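RNA-dependent RNA Polymerase (Bombyx mori cytoplasmic polyhedrosis virus, PDB 6TZ0) catalyses RNA-templated RNA synthesis, probably making both the conservative plus-strand transcripts and the complementary minus strands of the double-stranded genome. Local coordinates at residues L542-V548 / A710-S716; L678-E684 / I720-Q724. All coordinates share one frame; numbering follows the deposited sequence.

Overall arrangement
Both contacts lie in the catalytic region of the polymerase, their centres about 9 Å apart. Along the chain the segments alternate, 542-548, 678-684, 710-716 and 720-724, so the two contacts interlock. Contact 1 joins strand 541-548 to strand 711-716, at the edge of a four-stranded antiparallel sheet. Strand 682-687, the other neighbour of 541-548, belongs to contact 2, where it packs on strand 720-722 of a separate small sheet. A hydrogen bond between Ser-545 OG and Val-721 N (2.8 Å) links the contacts directly. Strand 541-548 and the 678-681 turn bring together Asp-547, Val-548, Asp-680 and Asp-681, which bind the catalytic magnesium ions in another structure of this protein; no magnesium is bound here.

Contact 1 (L542-V548 / A710-S716)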
ATOM      1  N   LEU A 542      23.705  21.783  10.228  1.00 29.20           N
ATOM      2  CA  LEU A 542      22.798  22.216   9.175  1.00 29.20           C
ATOM      3  C   LEU A 542      21.774  21.121   8.930  1.00 29.20           C
ATOM      4  O   LEU A 542      22.135  19.999   8.564  1.00 29.20           O
ATOM      5  CB  LEU A 542      23.547  22.534   7.887  1.00 29.20           C
ATOM      6  CG  LEU A 542      22.617  23.010   6.775  1.00 29.20           C
ATOM      7  CD1 LEU A 542      21.950  24.303   7.173  1.00 29.20           C
ATOM      8  CD2 LEU A 542      23.349  23.178   5.471  1.00 29.20           C
ATOM      9  N   LEU A 543      20.509  21.450   9.125  1.00 30.82           N
ATOM     10  CA  LEU A 543      19.420  20.500   8.996  1.00 30.82           C
ATOM     11  C   LEU A 543      18.832  20.608   7.598  1.00 30.82           C
ATOM     12  O   LEU A 543      18.764  21.701   7.030  1.00 30.82           O
ATOM     13  CB  LEU A 543      18.362  20.784  10.057  1.00 30.82           C
ATOM     14  CG  LEU A 543      18.926  20.712  11.478  1.00 30.82           C
ATOM     15  CD1 LEU A 543      17.928  21.184  12.496  1.00 30.82           C
ATOM     16  CD2 LEU A 543      19.383  19.311  11.821  1.00 30.82           C
ATOM     17  N   SER A 544      18.424  19.476   7.032  1.00 31.75           N
ATOM     18  CA  SER A 544      17.890  19.459   5.673  1.00 31.75           C
ATOM     19  C   SER A 544      16.723  18.487   5.596  1.00 31.75           C
ATOM     20  O   SER A 544      16.923  17.270   5.609  1.00 31.75           O
ATOM     21  CB  SER A 544      18.970  19.087   4.659  1.00 31.75           C
ATOM     22  OG  SER A 544      18.449  19.066   3.344  1.00 31.75           O
ATOM     23  N   SER A 545      15.509  19.025   5.511  1.00 34.99           N
ATOM     24  CA  SER A 545      14.316  18.228   5.240  1.00 34.99           C
ATOM     25  C   SER A 545      13.971  18.337   3.758  1.00 34.99           C
ATOM     26  O   SER A 545      12.959  18.910   3.367  1.00 34.99           O
ATOM     27  CB  SER A 545      13.154  18.689   6.111  1.00 34.99           C
ATOM     28  OG  SER A 545      13.448  18.539   7.481  1.00 34.99           O
ATOM     29  N   ILE A 546      14.856  17.781   2.932  1.00 37.28           N
ATOM     30  CA  ILE A 546      14.711  17.871   1.483  1.00 37.28           C
ATOM     31  C   ILE A 546      13.489  17.076   1.033  1.00 37.28           C
ATOM     32  O   ILE A 546      13.249  15.950   1.489  1.00 37.28           O
ATOM     33  CB  ILE A 546      16.011  17.416   0.792  1.00 37.28           C
ATOM     34  CG1 ILE A 546      15.910  17.504  -0.730  1.00 37.28           C
ATOM     35  CG2 ILE A 546      16.481  16.059   1.280  1.00 37.28           C
ATOM     36  CD1 ILE A 546      15.837  18.900  -1.232  1.00 37.28           C
ATOM     37  N   ASP A 547      12.673  17.690   0.181  1.00 39.43           N
ATOM     38  CA  ASP A 547      11.380  17.144  -0.211  1.00 39.43           C
ATOM     39  C   ASP A 547      11.359  16.949  -1.718  1.00 39.43           C
ATOM     40  O   ASP A 547      11.618  17.891  -2.472  1.00 39.43           O
ATOM     41  CB  ASP A 547      10.246  18.075   0.222  1.00 39.43           C
ATOM     42  CG  ASP A 547       8.882  17.415   0.156  1.00 39.43           C
ATOM     43  OD1 ASP A 547       8.795  16.217  -0.186  1.00 39.43           O
ATOM     44  OD2 ASP A 547       7.885  18.104   0.447  1.00 39.43           O
ATOM     45  N   VAL A 548      11.033  15.735  -2.149  1.00 37.58           N
ATOM     46  CA  VAL A 548      10.891  15.409  -3.562  1.00 37.58           C
ATOM     47  C   VAL A 548       9.411  15.439  -3.900  1.00 37.58           C
ATOM     48  O   VAL A 548       8.637  14.614  -3.404  1.00 37.58           O
ATOM     49  CB  VAL A 548      11.500  14.038  -3.888  1.00 37.58           C
ATOM     50  CG1 VAL A 548      11.308  13.723  -5.358  1.00 37.58           C
ATOM     51  CG2 VAL A 548      12.964  13.998  -3.501  1.00 37.58           C
ATOM     52  N   ALA A 710      12.331  16.493  -9.102  1.00 34.42           N
ATOM     53  CA  ALA A 710      12.260  17.893  -8.720  1.00 34.42           C
ATOM     54  C   ALA A 710      12.250  17.979  -7.203  1.00 34.42           C
ATOM     55  O   ALA A 710      11.508  17.248  -6.540  1.00 34.42           O
ATOM     56  CB  ALA A 710      11.018  18.561  -9.306  1.00 34.42           C
ATOM     57  N   THR A 711      13.090  18.846  -6.654  1.00 38.29           N
ATOM     58  CA  THR A 711      13.259  18.953  -5.214  1.00 38.29           C
ATOM     59  C   THR A 711      12.990  20.377  -4.758  1.00 38.29           C
ATOM     60  O   THR A 711      13.389  21.339  -5.420  1.00 38.29           O
ATOM     61  CB  THR A 711      14.674  18.544  -4.774  1.00 38.29           C
ATOM     62  OG1 THR A 711      15.638  19.398  -5.402  1.00 38.29           O
ATOM     63  CG2 THR A 711      14.964  17.098  -5.135  1.00 38.29           C
ATOM     64  N   THR A 712      12.304  20.503  -3.629  1.00 41.62           N
ATOM     65  CA  THR A 712      12.222  21.756  -2.896  1.00 41.62           C
ATOM     66  C   THR A 712      13.132  21.632  -1.682  1.00 41.62           C
ATOM     67  O   THR A 712      12.998  20.688  -0.897  1.00 41.62           O
ATOM     68  CB  THR A 712      10.789  22.067  -2.469  1.00 41.62           C
ATOM     69  OG1 THR A 712       9.948  22.137  -3.625  1.00 41.62           O
ATOM     70  CG2 THR A 712      10.737  23.399  -1.746  1.00 41.62           C
ATOM     71  N   ALA A 713      14.059  22.569  -1.539  1.00 41.31           N
ATOM     72  CA  ALA A 713      15.094  22.496  -0.513  1.00 41.31           C
ATOM     73  C   ALA A 713      14.708  23.387   0.658  1.00 41.31           C
ATOM     74  O   ALA A 713      15.018  24.580   0.670  1.00 41.31           O
ATOM     75  CB  ALA A 713      16.446  22.905  -1.087  1.00 41.31           C
ATOM     76  N   GLU A 714      14.047  22.813   1.652  1.00 41.87           N
ATOM     77  CA  GLU A 714      13.834  23.502   2.918  1.00 41.87           C
ATOM     78  C   GLU A 714      14.918  23.021   3.881  1.00 41.87           C
ATOM     79  O   GLU A 714      14.857  21.919   4.433  1.00 41.87           O
ATOM     80  CB  GLU A 714      12.399  23.333   3.431  1.00 41.87           C
ATOM     81  CG  GLU A 714      11.828  21.928   3.543  1.00 41.87           C
ATOM     82  CD  GLU A 714      10.382  21.923   3.996  1.00 41.87           C
ATOM     83  OE1 GLU A 714       9.812  23.020   4.174  1.00 41.87           O
ATOM     84  OE2 GLU A 714       9.820  20.823   4.181  1.00 41.87           O
ATOM     85  N   LEU A 715      15.944  23.844   4.037  1.00 35.45           N
ATOM     86  CA  LEU A 715      17.098  23.517   4.853  1.00 35.45           C
ATOM     87  C   LEU A 715      17.309  24.627   5.869  1.00 35.45           C
ATOM     88  O   LEU A 715      17.315  25.809   5.518  1.00 35.45           O
ATOM     89  CB  LEU A 715      18.343  23.280   3.984  1.00 35.45           C
ATOM     90  CG  LEU A 715      19.087  24.340   3.177  1.00 35.45           C
ATOM     91  CD1 LEU A 715      20.438  23.801   2.811  1.00 35.45           C
ATOM     92  CD2 LEU A 715      18.342  24.725   1.912  1.00 35.45           C
ATOM     93  N   SER A 716      17.450  24.240   7.129  1.00 34.55           N
ATOM     94  CA  SER A 716      17.394  25.161   8.246  1.00 34.55           C
ATOM     95  C   SER A 716      18.545  24.901   9.200  1.00 34.55           C
ATOM     96  O   SER A 716      19.226  23.877   9.137  1.00 34.55           O
ATOM     97  CB  SER A 716      16.069  25.035   9.005  1.00 34.55           C
ATOM     98  OG  SER A 716      15.952  23.765   9.611  1.00 34.55           O
TER
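Leu-542 reaches strand 711-716 through both methyls: CD2 meets Leu-715 CD1 at 4.0 Å, while CD1 lies against the Ser-716 carbonyl. Leu-543 pairs antiparallel with Ser-716, its N giving a 2.7 Å bond to Ser-716 O and its O accepting Ser-716 N. Ser-544 and Leu-715 form a non-hydrogen-bonded pair. Regular pairing then lapses; Ser-545 N makes a single 3.2 Å bond to Glu-714 O, its hydroxyl engaged by Val-721 N. Glu-714 CG lies over Ser-545 O, and OE2 of Glu-714 stands 5.0 Å from Asp-547 OD2, like charges not in contact that probably repel mildly. In Ile-546, CG1 stands anti to the backbone N (chi1 -180°) and helps carry CD1 across to Thr-712 O (3.4 Å), Ala-713 CA and Thr-711 CB. Asp-547 resumes pairing, its N bound to Thr-712 O and its O accepting Thr-712 N. At Val-548, CG2 crosses obliquely over Thr-711 CG2 in a non-hydrogen-bonded pair. Strand 541-548 matches palm motif A, paired with edge strand 711-716. Apolar contacts flank Ile-546 at both ends, and main-chain bonds hold Asp-547 without drawing on its carboxylate; Asp-547 and Val-548 bind magnesium in another structure of this protein, not here.

Contact 2 (L678-E684 / I720-Q724); sequences LGDDIME and IVLLQ
Met-683 meets Ile-720 and Leu-722 in the main apolar contact between these segments. Its chain runs out straight, CG anti to the backbone N (chi1 -177°) and chi2 likewise extended, which sets CG on Ile-720 CG1 at 3.7 Å and carries SD to Leu-722 CB. The bend at the thioether (chi3 75°) then places the terminal CE, which meets Leu-722 CD2 at 3.9 Å. The methionine crosses both aliphatic side chains at about a right angle, with SD touching both, Ile-720 CG1 and Leu-722 CB. Met-532 of helix 530-535 touches all three residues and closes the cluster. A second apolar patch forms nearer the turn, where Leu-678 CD2 meets both methyls of Leu-723, the nearer being CD2 at 3.7 Å.

Asp-681 joins these two patches by mixed contacts. Its CB packs on Leu-722 CD1 (3.9 Å), and its OD2 lies 3.6 Å from Leu-723 CD2, so one side of the carboxylate borders on hydrocarbon.

The backbones themselves share no hydrogen bonds. Strands 682-684 and 720-722 run roughly antiparallel, at 148°, but their axes come no closer than 7.2 Å, and the space between is filled by side chains.

Gly-679, Asp-680 and Asp-681 form the GDD turn of polymerase motif C; both aspartates bind magnesium in another structure of this protein, though none is bound in this one. The strand-turn-strand at 720-727, after strand 711-716, is consistent with motif E. Packing of such a hairpin against the motif C hairpin is characteristic of the palm of viral RNA-dependent RNA polymerases.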
ATOM      1  N   LEU A 678      12.400   6.953   4.546  1.00 34.20           N
ATOM      2  CA  LEU A 678      11.313   5.978   4.541  1.00 34.20           C
ATOM      3  C   LEU A 678      10.538   6.020   3.219  1.00 34.20           C
ATOM      4  O   LEU A 678       9.370   5.634   3.163  1.00 34.20           O
ATOM      5  CB  LEU A 678      10.394   6.201   5.752  1.00 34.20           C
ATOM      6  CG  LEU A 678       9.565   5.012   6.257  1.00 34.20           C
ATOM      7  CD1 LEU A 678      10.512   3.938   6.671  1.00 34.20           C
ATOM      8  CD2 LEU A 678       8.667   5.367   7.407  1.00 34.20           C
ATOM      9  N   GLY A 679      11.162   6.482   2.143  1.00 35.94           N
ATOM     10  CA  GLY A 679      10.493   6.517   0.859  1.00 35.94           C
ATOM     11  C   GLY A 679       9.778   7.839   0.731  1.00 35.94           C
ATOM     12  O   GLY A 679       8.837   8.095   1.486  1.00 35.94           O
ATOM     13  N   ASP A 680      10.268   8.701  -0.165  1.00 38.61           N
ATOM     14  CA  ASP A 680       9.835  10.069  -0.462  1.00 38.61           C
ATOM     15  C   ASP A 680      10.116  11.040   0.695  1.00 38.61           C
ATOM     16  O   ASP A 680       9.939  12.251   0.527  1.00 38.61           O
ATOM     17  CB  ASP A 680       8.347  10.142  -0.859  1.00 38.61           C
ATOM     18  CG  ASP A 680       8.025  11.336  -1.737  1.00 38.61           C
ATOM     19  OD1 ASP A 680       8.963  12.039  -2.152  1.00 38.61           O
ATOM     20  OD2 ASP A 680       6.830  11.576  -1.999  1.00 38.61           O
ATOM     21  N   ASP A 681      10.589  10.562   1.847  1.00 36.90           N
ATOM     22  CA  ASP A 681      10.983  11.398   2.978  1.00 36.90           C
ATOM     23  C   ASP A 681      12.463  11.196   3.243  1.00 36.90           C
ATOM     24  O   ASP A 681      12.866  10.138   3.731  1.00 36.90           O
ATOM     25  CB  ASP A 681      10.184  11.068   4.236  1.00 36.90           C
ATOM     26  CG  ASP A 681       8.830  11.713   4.254  1.00 36.90           C
ATOM     27  OD1 ASP A 681       8.686  12.818   3.691  1.00 36.90           O
ATOM     28  OD2 ASP A 681       7.903  11.121   4.843  1.00 36.90           O
ATOM     29  N   ILE A 682      13.264  12.211   2.952  1.00 33.52           N
ATOM     30  CA  ILE A 682      14.691  12.199   3.234  1.00 33.52           C
ATOM     31  C   ILE A 682      14.932  13.202   4.352  1.00 33.52           C
ATOM     32  O   ILE A 682      14.319  14.274   4.372  1.00 33.52           O
ATOM     33  CB  ILE A 682      15.534  12.551   1.988  1.00 33.52           C
ATOM     34  CG1 ILE A 682      15.140  11.715   0.776  1.00 33.52           C
ATOM     35  CG2 ILE A 682      17.017  12.345   2.239  1.00 33.52           C
ATOM     36  CD1 ILE A 682      14.233  12.438  -0.201  1.00 33.52           C
ATOM     37  N   MET A 683      15.800  12.849   5.295  1.00 32.07           N
ATOM     38  CA  MET A 683      16.185  13.749   6.380  1.00 32.07           C
ATOM     39  C   MET A 683      17.705  13.758   6.491  1.00 32.07           C
ATOM     40  O   MET A 683      18.288  12.825   7.039  1.00 32.07           O
ATOM     41  CB  MET A 683      15.551  13.317   7.690  1.00 32.07           C
ATOM     42  CG  MET A 683      15.857  14.243   8.827  1.00 32.07           C
ATOM     43  SD  MET A 683      15.143  13.706  10.378  1.00 32.07           S
ATOM     44  CE  MET A 683      16.237  12.366  10.801  1.00 32.07           C
ATOM     45  N   GLU A 684      18.343  14.813   6.004  1.00 32.70           N
ATOM     46  CA  GLU A 684      19.794  14.923   6.003  1.00 32.70           C
ATOM     47  C   GLU A 684      20.260  15.854   7.110  1.00 32.70           C
ATOM     48  O   GLU A 684      19.693  16.929   7.313  1.00 32.70           O
ATOM     49  CB  GLU A 684      20.290  15.438   4.656  1.00 32.70           C
ATOM     50  CG  GLU A 684      20.039  14.484   3.521  1.00 32.70           C
ATOM     51  CD  GLU A 684      20.419  15.070   2.189  1.00 32.70           C
ATOM     52  OE1 GLU A 684      20.710  16.281   2.135  1.00 32.70           O
ATOM     53  OE2 GLU A 684      20.433  14.326   1.190  1.00 32.70           O
ATOM     54  N   ILE A 720      13.659  20.626  11.849  1.00 29.99           N
ATOM     55  CA  ILE A 720      13.785  19.404  11.066  1.00 29.99           C
ATOM     56  C   ILE A 720      12.433  18.696  11.043  1.00 29.99           C
ATOM     57  O   ILE A 720      11.668  18.759  12.009  1.00 29.99           O
ATOM     58  CB  ILE A 720      14.927  18.518  11.628  1.00 29.99           C
ATOM     59  CG1 ILE A 720      15.326  17.420  10.647  1.00 29.99           C
ATOM     60  CG2 ILE A 720      14.618  17.964  13.020  1.00 29.99           C
ATOM     61  CD1 ILE A 720      16.034  17.932   9.441  1.00 29.99           C
ATOM     62  N   VAL A 721      12.106  18.076   9.908  1.00 31.52           N
ATOM     63  CA  VAL A 721      10.821  17.414   9.698  1.00 31.52           C
ATOM     64  C   VAL A 721      11.087  15.988   9.240  1.00 31.52           C
ATOM     65  O   VAL A 721      11.844  15.772   8.291  1.00 31.52           O
ATOM     66  CB  VAL A 721       9.954  18.128   8.639  1.00 31.52           C
ATOM     67  CG1 VAL A 721       8.579  17.501   8.576  1.00 31.52           C
ATOM     68  CG2 VAL A 721       9.854  19.615   8.880  1.00 31.52           C
ATOM     69  N   LEU A 722      10.447  15.021   9.889  1.00 31.83           N
ATOM     70  CA  LEU A 722      10.428  13.666   9.359  1.00 31.83           C
ATOM     71  C   LEU A 722       9.141  12.988   9.793  1.00 31.83           C
ATOM     72  O   LEU A 722       8.816  12.996  10.983  1.00 31.83           O
ATOM     73  CB  LEU A 722      11.636  12.852   9.828  1.00 31.83           C
ATOM     74  CG  LEU A 722      11.769  11.475   9.183  1.00 31.83           C
ATOM     75  CD1 LEU A 722      11.975  11.634   7.693  1.00 31.83           C
ATOM     76  CD2 LEU A 722      12.903  10.699   9.801  1.00 31.83           C
ATOM     77  N   LEU A 723       8.430  12.414   8.813  1.00 32.85           N
ATOM     78  CA  LEU A 723       7.207  11.626   9.011  1.00 32.85           C
ATOM     79  C   LEU A 723       6.112  12.435   9.700  1.00 32.85           C
ATOM     80  O   LEU A 723       5.424  11.936  10.592  1.00 32.85           O
ATOM     81  CB  LEU A 723       7.492  10.334   9.774  1.00 32.85           C
ATOM     82  CG  LEU A 723       8.411   9.361   9.044  1.00 32.85           C
ATOM     83  CD1 LEU A 723       8.721   8.158   9.914  1.00 32.85           C
ATOM     84  CD2 LEU A 723       7.777   8.947   7.741  1.00 32.85           C
ATOM     85  N   GLN A 724       5.961  13.693   9.264  1.00 34.89           N
ATOM     86  CA  GLN A 724       4.998  14.666   9.797  1.00 34.89           C
ATOM     87  C   GLN A 724       5.162  14.884  11.300  1.00 34.89           C
ATOM     88  O   GLN A 724       4.187  15.060  12.028  1.00 34.89           O
ATOM     89  CB  GLN A 724       3.556  14.282   9.455  1.00 34.89           C
ATOM     90  CG  GLN A 724       3.262  14.263   7.969  1.00 34.89           C
ATOM     91  CD  GLN A 724       3.458  15.615   7.313  1.00 34.89           C
ATOM     92  OE1 GLN A 724       3.152  16.655   7.891  1.00 34.89           O
ATOM     93  NE2 GLN A 724       3.970  15.602   6.089  1.00 34.89           N
TER